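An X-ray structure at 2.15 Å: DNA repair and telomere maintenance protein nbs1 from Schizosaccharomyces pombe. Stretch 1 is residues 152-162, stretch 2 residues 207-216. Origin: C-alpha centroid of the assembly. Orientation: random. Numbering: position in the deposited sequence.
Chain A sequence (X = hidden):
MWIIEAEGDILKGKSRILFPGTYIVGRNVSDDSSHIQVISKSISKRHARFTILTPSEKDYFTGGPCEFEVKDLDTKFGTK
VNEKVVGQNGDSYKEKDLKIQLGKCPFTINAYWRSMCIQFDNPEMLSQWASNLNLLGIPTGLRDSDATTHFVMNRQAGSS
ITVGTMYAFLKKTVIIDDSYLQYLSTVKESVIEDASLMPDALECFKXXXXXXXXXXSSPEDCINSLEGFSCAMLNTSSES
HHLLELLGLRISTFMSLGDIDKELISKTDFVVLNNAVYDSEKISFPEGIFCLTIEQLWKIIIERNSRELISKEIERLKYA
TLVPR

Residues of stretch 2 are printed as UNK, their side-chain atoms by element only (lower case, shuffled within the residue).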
# COMPACT_ATOMS: atom_id res chain seq x y z
N VAL A 152 6.62 4.10 -5.38
CA VAL A 152 7.01 5.36 -6.01
C VAL A 152 8.30 5.20 -6.77
O VAL A 152 9.36 5.08 -6.16
CB VAL A 152 7.26 6.47 -4.97
CG1 VAL A 152 7.48 7.82 -5.69
CG2 VAL A 152 6.11 6.54 -3.96
N MET A 153 8.22 5.21 -8.10
CA MET A 153 9.44 5.16 -8.92
C MET A 153 10.07 6.53 -8.96
O MET A 153 9.36 7.54 -8.84
CB MET A 153 9.11 4.72 -10.35
CG MET A 153 7.92 5.43 -10.94
SD MET A 153 7.76 5.36 -12.74
CE MET A 153 8.19 3.71 -13.13
N ASN A 154 11.40 6.58 -9.12
CA ASN A 154 12.08 7.86 -9.36
C ASN A 154 11.63 8.46 -10.68
O ASN A 154 11.15 7.75 -11.57
CB ASN A 154 13.62 7.73 -9.38
CG ASN A 154 14.18 7.03 -8.15
OD1 ASN A 154 13.52 6.97 -7.09
ND2 ASN A 154 15.40 6.49 -8.27
N ARG A 155 11.78 9.78 -10.79
CA ARG A 155 11.63 10.51 -12.05
C ARG A 155 12.35 9.73 -13.14
O ARG A 155 13.57 9.56 -13.09
CB ARG A 155 12.25 11.90 -11.92
CG ARG A 155 11.91 12.88 -13.02
CD ARG A 155 12.70 14.18 -12.82
NE ARG A 155 12.49 15.13 -13.90
CZ ARG A 155 11.68 16.18 -13.81
NH1 ARG A 155 11.01 16.41 -12.68
NH2 ARG A 155 11.54 17.00 -14.85
N GLN A 156 11.59 9.24 -14.12
CA GLN A 156 12.12 8.42 -15.21
C GLN A 156 12.89 9.31 -16.17
O GLN A 156 12.46 9.53 -17.32
CB GLN A 156 11.00 7.70 -15.95
CG GLN A 156 11.43 6.42 -16.64
CD GLN A 156 10.32 5.80 -17.47
OE1 GLN A 156 9.25 5.50 -16.95
NE2 GLN A 156 10.57 5.61 -18.76
N ALA A 157 14.03 9.80 -15.71
CA ALA A 157 14.67 10.96 -16.33
C ALA A 157 15.20 10.68 -17.74
O ALA A 157 16.33 11.04 -18.05
CB ALA A 157 15.78 11.47 -15.40
N GLY A 158 14.38 10.06 -18.58
CA GLY A 158 14.81 9.53 -19.88
C GLY A 158 15.77 8.34 -19.77
O GLY A 158 16.57 8.09 -20.68
N SER A 159 15.70 7.61 -18.65
CA SER A 159 16.62 6.50 -18.40
C SER A 159 15.90 5.22 -18.00
O SER A 159 14.68 5.21 -17.80
CB SER A 159 17.66 6.89 -17.33
OG SER A 159 17.04 7.11 -16.07
N SER A 160 16.67 4.14 -17.87
CA SER A 160 16.15 2.83 -17.50
C SER A 160 15.46 2.85 -16.14
O SER A 160 15.89 3.58 -15.24
CB SER A 160 17.28 1.80 -17.44
OG SER A 160 17.87 1.61 -18.71
N ILE A 161 14.41 2.04 -15.99
CA ILE A 161 13.77 1.86 -14.67
C ILE A 161 14.59 0.89 -13.81
O ILE A 161 15.35 0.07 -14.33
CB ILE A 161 12.28 1.38 -14.75
CG1 ILE A 161 12.17 0.01 -15.44
CG2 ILE A 161 11.39 2.47 -15.38
CD1 ILE A 161 10.80 -0.65 -15.29
N THR A 162 14.45 0.99 -12.50
CA THR A 162 15.20 0.16 -11.57
C THR A 162 14.54 -1.20 -11.38
O THR A 162 13.37 -1.38 -11.70
CB THR A 162 15.27 0.82 -10.18
OG1 THR A 162 13.94 1.00 -9.68
CG2 THR A 162 15.99 2.18 -10.25
N UNK A 207 -1.33 6.04 -16.57
CA UNK A 207 -0.76 7.06 -17.44
C UNK A 207 0.76 6.86 -17.55
O UNK A 207 1.31 6.98 -18.64
n UNK A 207 0.04 10.44 -17.71
o UNK A 207 -1.57 9.55 -19.05
c UNK A 207 -0.90 9.53 -17.99
c UNK A 207 -1.13 8.47 -16.95
N UNK A 208 1.40 6.50 -16.43
CA UNK A 208 2.85 6.23 -16.41
C UNK A 208 3.31 5.23 -17.48
O UNK A 208 4.24 5.52 -18.27
c UNK A 208 3.37 5.77 -15.01
c UNK A 208 3.63 6.48 -12.55
c UNK A 208 4.75 5.16 -15.12
c UNK A 208 3.39 6.93 -14.02
N UNK A 209 2.63 4.09 -17.54
CA UNK A 209 3.03 3.01 -18.45
C UNK A 209 2.66 3.25 -19.92
O UNK A 209 3.22 2.60 -20.81
c UNK A 209 2.52 1.62 -17.97
c UNK A 209 0.99 1.52 -18.10
c UNK A 209 2.97 1.32 -16.52
c UNK A 209 0.44 0.13 -17.82
N UNK A 210 1.72 4.17 -20.18
CA UNK A 210 1.37 4.57 -21.57
C UNK A 210 2.58 5.14 -22.30
O UNK A 210 3.36 5.89 -21.70
c UNK A 210 -2.11 5.34 -21.28
c UNK A 210 0.32 5.69 -21.53
c UNK A 210 -3.43 5.65 -21.96
n UNK A 210 -4.37 6.39 -21.08
c UNK A 210 -0.95 5.44 -22.27
N UNK A 211 2.74 4.81 -23.58
CA UNK A 211 3.85 5.28 -24.43
C UNK A 211 5.24 5.18 -23.75
O UNK A 211 6.11 6.03 -23.96
o UNK A 211 1.57 6.02 -25.96
c UNK A 211 3.62 6.73 -24.92
n UNK A 211 1.77 8.22 -25.46
c UNK A 211 2.23 6.96 -25.49
N UNK A 212 5.42 4.16 -22.93
CA UNK A 212 6.62 4.04 -22.11
C UNK A 212 7.40 2.77 -22.49
O UNK A 212 6.93 1.67 -22.22
c UNK A 212 6.22 4.03 -20.63
c UNK A 212 7.38 4.36 -19.71
o UNK A 212 8.53 4.02 -19.99
n UNK A 212 7.08 5.01 -18.59
N UNK A 213 8.58 2.94 -23.10
CA UNK A 213 9.39 1.79 -23.53
C UNK A 213 10.12 1.04 -22.41
O UNK A 213 11.00 0.21 -22.66
o UNK A 213 11.67 3.39 -23.00
o UNK A 213 12.48 3.21 -25.02
c UNK A 213 11.59 2.98 -24.18
c UNK A 213 10.36 2.18 -24.67
N UNK A 214 9.77 1.34 -21.17
CA UNK A 214 10.34 0.63 -20.04
C UNK A 214 9.31 -0.35 -19.48
O UNK A 214 9.62 -1.16 -18.61
c UNK A 214 10.80 1.63 -18.97
o UNK A 214 13.73 1.03 -18.74
n UNK A 214 13.82 1.85 -20.84
c UNK A 214 13.26 1.74 -19.63
c UNK A 214 11.97 2.53 -19.40
N UNK A 215 8.08 -0.26 -20.00
CA UNK A 215 6.98 -1.12 -19.57
C UNK A 215 6.31 -1.77 -20.76
O UNK A 215 6.23 -1.17 -21.83
c UNK A 215 6.88 1.49 -17.38
c UNK A 215 6.67 -0.14 -15.13
c UNK A 215 5.92 -0.31 -18.83
c UNK A 215 6.36 0.21 -17.50
c UNK A 215 7.29 1.97 -16.15
c UNK A 215 6.26 -0.59 -16.36
c UNK A 215 7.18 1.14 -15.01
N UNK A 216 5.81 -3.01 -20.59
CA UNK A 216 4.88 -3.54 -21.58
C UNK A 216 3.46 -3.12 -21.20
O UNK A 216 3.29 -2.28 -20.30
c UNK A 216 5.06 -5.06 -21.47
c UNK A 216 6.09 -4.00 -19.52
c UNK A 216 5.46 -5.28 -20.05

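Position 207 carries two side-chain carbons, the second bearing one oxygen and one nitrogen, and lies out of reach of stretch 1. A carboxamide one carbon beyond CB makes it asparagine, N207, in a helix that begins earlier in the chain. Position 208 has four carbons, forked at the first, with one arm two carbons long, and lies against the sulfur of M153. This is isoleucine, I208, whose CG2 is 3.8 Å from M153 SD. Position 209 has the same forked set of four carbons, but its end leads away from stretch 1 and touches nothing there; it is I209.

At 210, four carbons run in a row to a nitrogen, exposed and out of reach of stretch 1: the chain of a lysine, K210. Position 211 again shows two carbons, the second with one oxygen and one nitrogen, also exposed and out of reach. It is N211, with a positive phi of 46°.

Position 212 repeats this composition, but here the amide group faces that of Q156; two carbons, the second carrying one oxygen and one nitrogen, make it asparagine, N212. The two amides pair head to tail: N212 ND2 donates to Q156 OE1 at 2.8 Å, and Q156 NE2 donates to N212 OD1 at 2.9 Å. N212 ND2 also donates to I208 O at 2.9 Å, which ties the loop back to the helix.

Position 213 has two carbons, the second carrying two oxygens, a carboxylate that makes no contact with stretch 1. It is D213. At 214, three carbons end in one oxygen and one nitrogen, and the oxygen meets the backbone of stretch 1. The longer amide is glutamine, Q214; its OE1 accepts from I161 N at 3.0 Å, while its CG lies 3.4 Å from Q156 NE2.

Position 215 has one carbon followed by a six-carbon ring, with I161 CD1 over one ring face and M153 CE at the edge. It is phenylalanine, F215, whose CZ is 4.0 Å from I161 CD1 and 3.3 Å from M153 CE. At 216, three carbons close a ring onto the backbone nitrogen, beyond reach of stretch 1: proline, P216.

The contact joins an apolar patch to a polar one. M153 and I161 pack on the buried F215 ring, with I208 extending the patch along M153. The Q156–N212 amide pair uses both groups of each side chain, and Q214 OE1 accepts a hydrogen bond from the backbone N of I161, in a segment without regular secondary structure. A type I turn from N212 to F215, closed by F215 N to N212 O at 3.2 Å, brings these polar and aromatic groups together.

Stretch 2 (207-216) NIIKNNDQFP
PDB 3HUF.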